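Local coordinates for amino acid ABC transporter, periplasmic amino acid-binding protein, putative (Streptococcus pneumoniae, PDB 4I62) that binds L-arginine and probably delivers it, as the extracytoplasmic substrate-binding component, to an amino acid ABC transporter, at residues Phe52-Val57 and Glu260-Ala265. Numbering follows the deposited sequence. Where two conformers were deposited one is given.
Sequences FEYQKV and EDAFKA
In this periplasmic binding protein of the type II fold, residues 262-265 of helix 254-265 meet the first strand of a two-stranded antiparallel hairpin, and Y54 and K56 of that strand reach the carbonyls of A262 and A265. The example illustrates how carbonyls in the last residues of a helical segment can take side-chain donors from a distant part of the chain. Alternate residues of a strand point to the same side, which sends Y54 and K56 both toward the helix. Strand 54-57 and helix 260-265 make an angle of 55°, their axes 10.7 Å apart at the closest. Y54 OH lies 2.7 Å from A262 O, at most a weak hydrogen bond. The ring of Y54 extends to the helix, where its CE1 passes 4.3 Å from A262 CB. A265 CB rests 3.4 Å from Y54 OH. Within the hairpin, Y54 and K56 both also touch V65 of strand 61-65. Just before Y54 in the chain, E53 hydrogen-bonds the bound arginine through OE2, so the contact adjoins the arginine pocket; the Y54 side chain is about 9 Å from the ligand. K56 runs extended until its last torsion, where a bend at chi4 (56°) turns the ammonium toward A265: K56 NZ meets a lone pair of A265 O in the carbonyl plane at 2.9 Å, with a C=O...N angle of 145°.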
loop_
_atom_site.group_PDB
_atom_site.type_symbol
_atom_site.label_atom_id
_atom_site.label_comp_id
_atom_site.label_asym_id
_atom_site.label_seq_id
_atom_site.Cartn_x
_atom_site.Cartn_y
_atom_site.Cartn_z
ATOM N N PHE A 52 3.664 3.949 -4.114
ATOM C CA PHE A 52 3.191 4.705 -2.941
ATOM C C PHE A 52 4.311 4.993 -1.943
ATOM O O PHE A 52 4.498 6.150 -1.504
ATOM C CB PHE A 52 1.996 3.973 -2.322
ATOM C CG PHE A 52 0.870 3.855 -3.298
ATOM C CD1 PHE A 52 0.062 4.960 -3.556
ATOM C CD2 PHE A 52 0.708 2.702 -4.068
ATOM C CE1 PHE A 52 -0.915 4.906 -4.529
ATOM C CE2 PHE A 52 -0.265 2.661 -5.057
ATOM C CZ PHE A 52 -1.068 3.757 -5.284
ATOM N N GLU A 53 5.074 3.965 -1.565
ATOM C CA GLU A 53 6.273 4.149 -0.727
ATOM C C GLU A 53 7.248 3.024 -1.038
ATOM O O GLU A 53 6.845 1.856 -1.097
ATOM C CB GLU A 53 5.945 4.195 0.768
ATOM C CG GLU A 53 5.034 3.070 1.258
ATOM C CD GLU A 53 3.564 3.363 1.095
ATOM O OE1 GLU A 53 3.252 4.597 1.177
ATOM O OE2 GLU A 53 2.719 2.439 0.936
ATOM N N TYR A 54 8.519 3.369 -1.192
ATOM C CA TYR A 54 9.519 2.371 -1.539
ATOM C C TYR A 54 10.879 2.950 -1.202
ATOM O O TYR A 54 11.032 4.138 -0.900
ATOM C CB TYR A 54 9.399 1.962 -3.017
ATOM C CG TYR A 54 9.565 3.081 -4.042
ATOM C CD1 TYR A 54 8.481 3.911 -4.355
ATOM C CD2 TYR A 54 10.779 3.285 -4.719
ATOM C CE1 TYR A 54 8.589 4.886 -5.309
ATOM C CE2 TYR A 54 10.897 4.296 -5.659
ATOM C CZ TYR A 54 9.805 5.084 -5.951
ATOM O OH TYR A 54 9.892 6.090 -6.892
ATOM N N GLN A 55 11.881 2.078 -1.249
ATOM C CA GLN A 55 13.265 2.483 -1.039
ATOM C C GLN A 55 13.949 2.666 -2.372
ATOM O O GLN A 55 13.921 1.763 -3.233
ATOM C CB GLN A 55 14.031 1.458 -0.205
ATOM C CG GLN A 55 13.524 1.286 1.213
ATOM C CD GLN A 55 14.414 0.368 2.021
ATOM O OE1 GLN A 55 15.488 0.768 2.470
ATOM N NE2 GLN A 55 13.985 -0.872 2.195
ATOM N N LYS A 56 14.586 3.813 -2.541
ATOM C CA LYS A 56 15.302 4.112 -3.765
ATOM C C LYS A 56 16.738 4.412 -3.386
ATOM O O LYS A 56 16.977 5.181 -2.452
ATOM C CB LYS A 56 14.664 5.346 -4.422
ATOM C CG LYS A 56 15.264 5.734 -5.750
ATOM C CD LYS A 56 14.477 6.899 -6.361
ATOM C CE LYS A 56 15.128 7.440 -7.637
ATOM N NZ LYS A 56 15.306 6.342 -8.647
ATOM N N VAL A 57 17.720 3.879 -4.105
ATOM C CA VAL A 57 19.101 4.251 -3.833
ATOM C C VAL A 57 19.364 5.619 -4.456
ATOM O O VAL A 57 19.178 5.833 -5.671
ATOM C CB VAL A 57 20.089 3.211 -4.363
ATOM C CG1 VAL A 57 21.484 3.499 -3.815
ATOM C CG2 VAL A 57 19.615 1.813 -3.987
ATOM N N GLU A 260 2.295 9.124 -10.877
ATOM C CA GLU A 260 3.035 8.818 -12.096
ATOM C C GLU A 260 4.535 9.052 -11.941
ATOM O O GLU A 260 5.339 8.233 -12.394
ATOM C CB GLU A 260 2.485 9.611 -13.278
ATOM C CG GLU A 260 1.110 9.159 -13.720
ATOM C CD GLU A 260 1.062 7.684 -14.085
ATOM O OE1 GLU A 260 1.961 7.208 -14.816
ATOM O OE2 GLU A 260 0.123 6.994 -13.633
ATOM N N ASP A 261 4.923 10.161 -11.313
ATOM C CA ASP A 261 6.330 10.452 -11.085
ATOM C C ASP A 261 6.965 9.343 -10.263
ATOM O O ASP A 261 8.078 8.896 -10.543
ATOM C CB ASP A 261 6.519 11.771 -10.309
ATOM C CG ASP A 261 6.176 13.012 -11.105
ATOM O OD1 ASP A 261 5.967 12.926 -12.340
ATOM O OD2 ASP A 261 6.141 14.097 -10.460
ATOM N N ALA A 262 6.275 8.944 -9.207
ATOM C CA ALA A 262 6.829 7.960 -8.296
ATOM C C ALA A 262 6.968 6.606 -8.998
ATOM O O ALA A 262 7.918 5.861 -8.758
ATOM C CB ALA A 262 5.942 7.842 -7.074
ATOM N N PHE A 263 5.999 6.277 -9.849
ATOM C CA PHE A 263 6.053 5.022 -10.583
ATOM C C PHE A 263 7.286 5.010 -11.500
ATOM O O PHE A 263 8.081 4.065 -11.485
ATOM C CB PHE A 263 4.758 4.802 -11.368
ATOM C CG PHE A 263 4.652 3.420 -11.957
ATOM C CD1 PHE A 263 5.205 3.143 -13.188
ATOM C CD2 PHE A 263 4.058 2.377 -11.247
ATOM C CE1 PHE A 263 5.123 1.874 -13.735
ATOM C CE2 PHE A 263 3.978 1.098 -11.779
ATOM C CZ PHE A 263 4.519 0.848 -13.005
ATOM N N LYS A 264 7.466 6.086 -12.274
ATOM C CA LYS A 264 8.620 6.200 -13.152
ATOM C C LYS A 264 9.939 6.110 -12.384
ATOM O O LYS A 264 10.851 5.407 -12.807
ATOM C CB LYS A 264 8.576 7.536 -13.883
ATOM C CG LYS A 264 7.448 7.677 -14.888
ATOM C CD LYS A 264 7.428 9.075 -15.498
ATOM C CE LYS A 264 6.261 9.243 -16.471
ATOM N NZ LYS A 264 6.325 8.270 -17.601
ATOM N N ALA A 265 10.028 6.787 -11.242
ATOM C CA ALA A 265 11.259 6.785 -10.436
ATOM C C ALA A 265 11.551 5.441 -9.736
ATOM O O ALA A 265 12.683 5.197 -9.288
ATOM C CB ALA A 265 11.236 7.920 -9.417
#